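Local coordinates for protein PML (Homo sapiens, PDB 6IMQ) that probably organises PML nuclear bodies through oligomerization of its zinc-binding B1-box, a process also linked to leukemogenesis, at residues B[13-18]-B[29-34]. Residues are numbered along the deposited sequence; the frame is centred on the assembly and turned at random.
Sequences TRCKES and LLCAKC. With ZN (zinc ion), chain H.
The thiolates of C15, C31 and C34 converge on one zinc ion, C15 SG lying 2.4 Å from the metal and 3.7 Å from C31 SG; C12 supplies the fourth sulfur. In C15 and C31 the sulfur sits between the backbone N and the carbonyl carbon (chi1 72° and 73°), and each also accepts a backbone N-H. E17 N points almost straight at C15 SG (3.4 Å), and C31, the N-cap of helix 32-41, accepts from C34 N through SG, so one sulfur both binds zinc and caps the helix. Such N-H...S bonds probably ease the negative charge gathered on the sulfurs. This is the Cys4 site of a B-box zinc finger, in which a CxxC loop is paired with a second CxxC, C31 to C34, at the start of helix 32-41. R14, with CG anti to the backbone N (chi1 177°), runs extended alongside C34, its NH1 reaching to 3.3 Å from C34 SG at an oblique angle. The K33 side chain crosses that of R14 at about a right angle, which leaves two like charges close together, R14 NH1 and K33 NZ being 3.9 Å apart. On strand 28-30, L29 O is gripped from opposite faces of its carbonyl plane by T13 N (2.8 Å) and T13 OG1 (3.1 Å).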
ATOM      1  N   THR B  13     -12.444   0.027  -7.734  1.00 29.72           N
ATOM      2  CA  THR B  13     -13.615   0.878  -7.564  1.00 31.17           C
ATOM      3  C   THR B  13     -14.118   1.427  -8.892  1.00 29.19           C
ATOM      4  O   THR B  13     -15.282   1.833  -8.981  1.00 27.06           O
ATOM      5  CB  THR B  13     -13.309   2.037  -6.614  1.00 38.30           C
ATOM      6  OG1 THR B  13     -12.243   2.836  -7.143  1.00 44.05           O
ATOM      7  CG2 THR B  13     -12.919   1.505  -5.237  1.00 38.38           C
ATOM      8  N   ARG B  14     -13.269   1.431  -9.919  1.00 27.76           N
ATOM      9  CA  ARG B  14     -13.573   2.012 -11.217  1.00 29.61           C
ATOM     10  C   ARG B  14     -14.109   0.982 -12.202  1.00 38.36           C
ATOM     11  O   ARG B  14     -15.161   1.194 -12.812  1.00 43.66           O
ATOM     12  CB  ARG B  14     -12.308   2.668 -11.776  1.00 28.64           C
ATOM     13  CG  ARG B  14     -12.451   3.253 -13.161  1.00 32.65           C
ATOM     14  CD  ARG B  14     -11.369   4.312 -13.423  1.00 36.83           C
ATOM     15  NE  ARG B  14     -11.471   4.825 -14.785  1.00 38.90           N
ATOM     16  CZ  ARG B  14     -10.581   4.609 -15.747  1.00 37.54           C
ATOM     17  NH1 ARG B  14      -9.482   3.910 -15.504  1.00 40.07           N
ATOM     18  NH2 ARG B  14     -10.787   5.109 -16.955  1.00 32.36           N
ATOM     19  N   CYS B  15     -13.396  -0.131 -12.371  1.00 39.25           N
ATOM     20  CA  CYS B  15     -13.777  -1.176 -13.308  1.00 40.95           C
ATOM     21  C   CYS B  15     -14.189  -2.427 -12.526  1.00 43.13           C
ATOM     22  O   CYS B  15     -14.543  -2.342 -11.343  1.00 45.20           O
ATOM     23  CB  CYS B  15     -12.620  -1.428 -14.279  1.00 37.75           C
ATOM     24  SG  CYS B  15     -11.188  -2.277 -13.562  1.00 36.59           S
ATOM     25  N   LYS B  16     -14.136  -3.587 -13.178  1.00 42.56           N
ATOM     26  CA  LYS B  16     -14.541  -4.837 -12.552  1.00 43.25           C
ATOM     27  C   LYS B  16     -13.370  -5.748 -12.214  1.00 37.36           C
ATOM     28  O   LYS B  16     -13.587  -6.843 -11.682  1.00 38.64           O
ATOM     29  CB  LYS B  16     -15.523  -5.589 -13.459  1.00 51.48           C
ATOM     30  CG  LYS B  16     -16.987  -5.164 -13.323  1.00 57.89           C
ATOM     31  CD  LYS B  16     -17.330  -3.999 -14.238  1.00 62.33           C
ATOM     32  CE  LYS B  16     -18.836  -3.898 -14.469  1.00 65.85           C
ATOM     33  NZ  LYS B  16     -19.170  -2.907 -15.533  1.00 65.55           N
ATOM     34  N   GLU B  17     -12.144  -5.329 -12.493  1.00 33.14           N
ATOM     35  CA  GLU B  17     -10.975  -6.171 -12.295  1.00 37.28           C
ATOM     36  C   GLU B  17     -10.608  -6.261 -10.820  1.00 34.14           C
ATOM     37  O   GLU B  17     -11.032  -5.449  -9.995  1.00 28.97           O
ATOM     38  CB  GLU B  17      -9.796  -5.632 -13.106  1.00 50.28           C
ATOM     39  CG  GLU B  17      -9.937  -5.847 -14.619  1.00 66.83           C
ATOM     40  CD  GLU B  17      -9.421  -7.205 -15.064  1.00 82.25           C
ATOM     41  OE1 GLU B  17      -8.439  -7.694 -14.465  1.00 86.66           O
ATOM     42  OE2 GLU B  17      -9.993  -7.787 -16.008  1.00 88.15           O
ATOM     43  N   SER B  18      -9.841  -7.296 -10.491  1.00 37.20           N
ATOM     44  CA  SER B  18      -9.424  -7.519  -9.117  1.00 41.31           C
ATOM     45  C   SER B  18      -8.522  -6.393  -8.637  1.00 34.05           C
ATOM     46  O   SER B  18      -7.623  -5.940  -9.351  1.00 31.35           O
ATOM     47  CB  SER B  18      -8.707  -8.863  -8.996  1.00 50.52           C
ATOM     48  OG  SER B  18      -7.302  -8.719  -8.909  1.00 55.62           O
ATOM     49  N   LEU B  29     -10.019   1.281  -3.587  1.00 23.70           N
ATOM     50  CA  LEU B  29      -9.308   0.157  -4.179  1.00 23.44           C
ATOM     51  C   LEU B  29      -9.183   0.327  -5.685  1.00 20.65           C
ATOM     52  O   LEU B  29     -10.132   0.757  -6.352  1.00 19.66           O
ATOM     53  CB  LEU B  29     -10.047  -1.144  -3.876  1.00 26.24           C
ATOM     54  CG  LEU B  29     -10.096  -1.601  -2.417  1.00 27.46           C
ATOM     55  CD1 LEU B  29     -11.182  -2.648  -2.227  1.00 30.47           C
ATOM     56  CD2 LEU B  29      -8.735  -2.129  -2.023  1.00 23.99           C
ATOM     57  N   LEU B  30      -8.017  -0.037  -6.225  1.00 19.71           N
ATOM     58  CA  LEU B  30      -7.782   0.100  -7.654  1.00 22.23           C
ATOM     59  C   LEU B  30      -7.050  -1.110  -8.214  1.00 22.18           C
ATOM     60  O   LEU B  30      -6.196  -1.708  -7.553  1.00 21.06           O
ATOM     61  CB  LEU B  30      -6.965   1.356  -7.974  1.00 21.57           C
ATOM     62  CG  LEU B  30      -7.588   2.695  -7.604  1.00 26.21           C
ATOM     63  CD1 LEU B  30      -6.543   3.790  -7.723  1.00 27.61           C
ATOM     64  CD2 LEU B  30      -8.780   2.980  -8.490  1.00 29.27           C
ATOM     65  N   CYS B  31      -7.400  -1.473  -9.448  1.00 23.29           N
ATOM     66  CA  CYS B  31      -6.609  -2.448 -10.179  1.00 23.90           C
ATOM     67  C   CYS B  31      -5.316  -1.788 -10.660  1.00 24.07           C
ATOM     68  O   CYS B  31      -5.157  -0.566 -10.611  1.00 19.02           O
ATOM     69  CB  CYS B  31      -7.395  -3.023 -11.355  1.00 27.40           C
ATOM     70  SG  CYS B  31      -7.634  -1.925 -12.768  1.00 27.18           S
ATOM     71  N   ALA B  32      -4.383  -2.613 -11.141  1.00 27.03           N
ATOM     72  CA  ALA B  32      -3.094  -2.092 -11.584  1.00 31.55           C
ATOM     73  C   ALA B  32      -3.275  -1.040 -12.676  1.00 28.91           C
ATOM     74  O   ALA B  32      -2.681   0.042 -12.617  1.00 25.73           O
ATOM     75  CB  ALA B  32      -2.211  -3.240 -12.075  1.00 38.22           C
ATOM     76  N   LYS B  33      -4.101  -1.337 -13.682  1.00 29.53           N
ATOM     77  CA  LYS B  33      -4.280  -0.420 -14.808  1.00 33.12           C
ATOM     78  C   LYS B  33      -4.964   0.876 -14.377  1.00 24.23           C
ATOM     79  O   LYS B  33      -4.536   1.965 -14.777  1.00 21.31           O
ATOM     80  CB  LYS B  33      -5.028  -1.165 -15.925  1.00 43.59           C
ATOM     81  CG  LYS B  33      -6.414  -0.696 -16.271  1.00 52.45           C
ATOM     82  CD  LYS B  33      -6.355   0.213 -17.475  1.00 60.84           C
ATOM     83  CE  LYS B  33      -7.430   1.228 -17.368  1.00 66.38           C
ATOM     84  NZ  LYS B  33      -8.787   0.815 -17.749  1.00 70.91           N
ATOM     85  N   CYS B  34      -6.000   0.795 -13.538  1.00 23.84           N
ATOM     86  CA  CYS B  34      -6.566   2.031 -13.008  1.00 23.14           C
ATOM     87  C   CYS B  34      -5.589   2.716 -12.064  1.00 20.33           C
ATOM     88  O   CYS B  34      -5.565   3.949 -11.987  1.00 19.93           O
ATOM     89  CB  CYS B  34      -7.896   1.750 -12.318  1.00 26.86           C
ATOM     90  SG  CYS B  34      -9.209   1.278 -13.494  1.00 30.28           S
TER
HETATM   91 ZN    ZN H 202      -9.601  -0.814 -12.576  1.00 37.74          ZN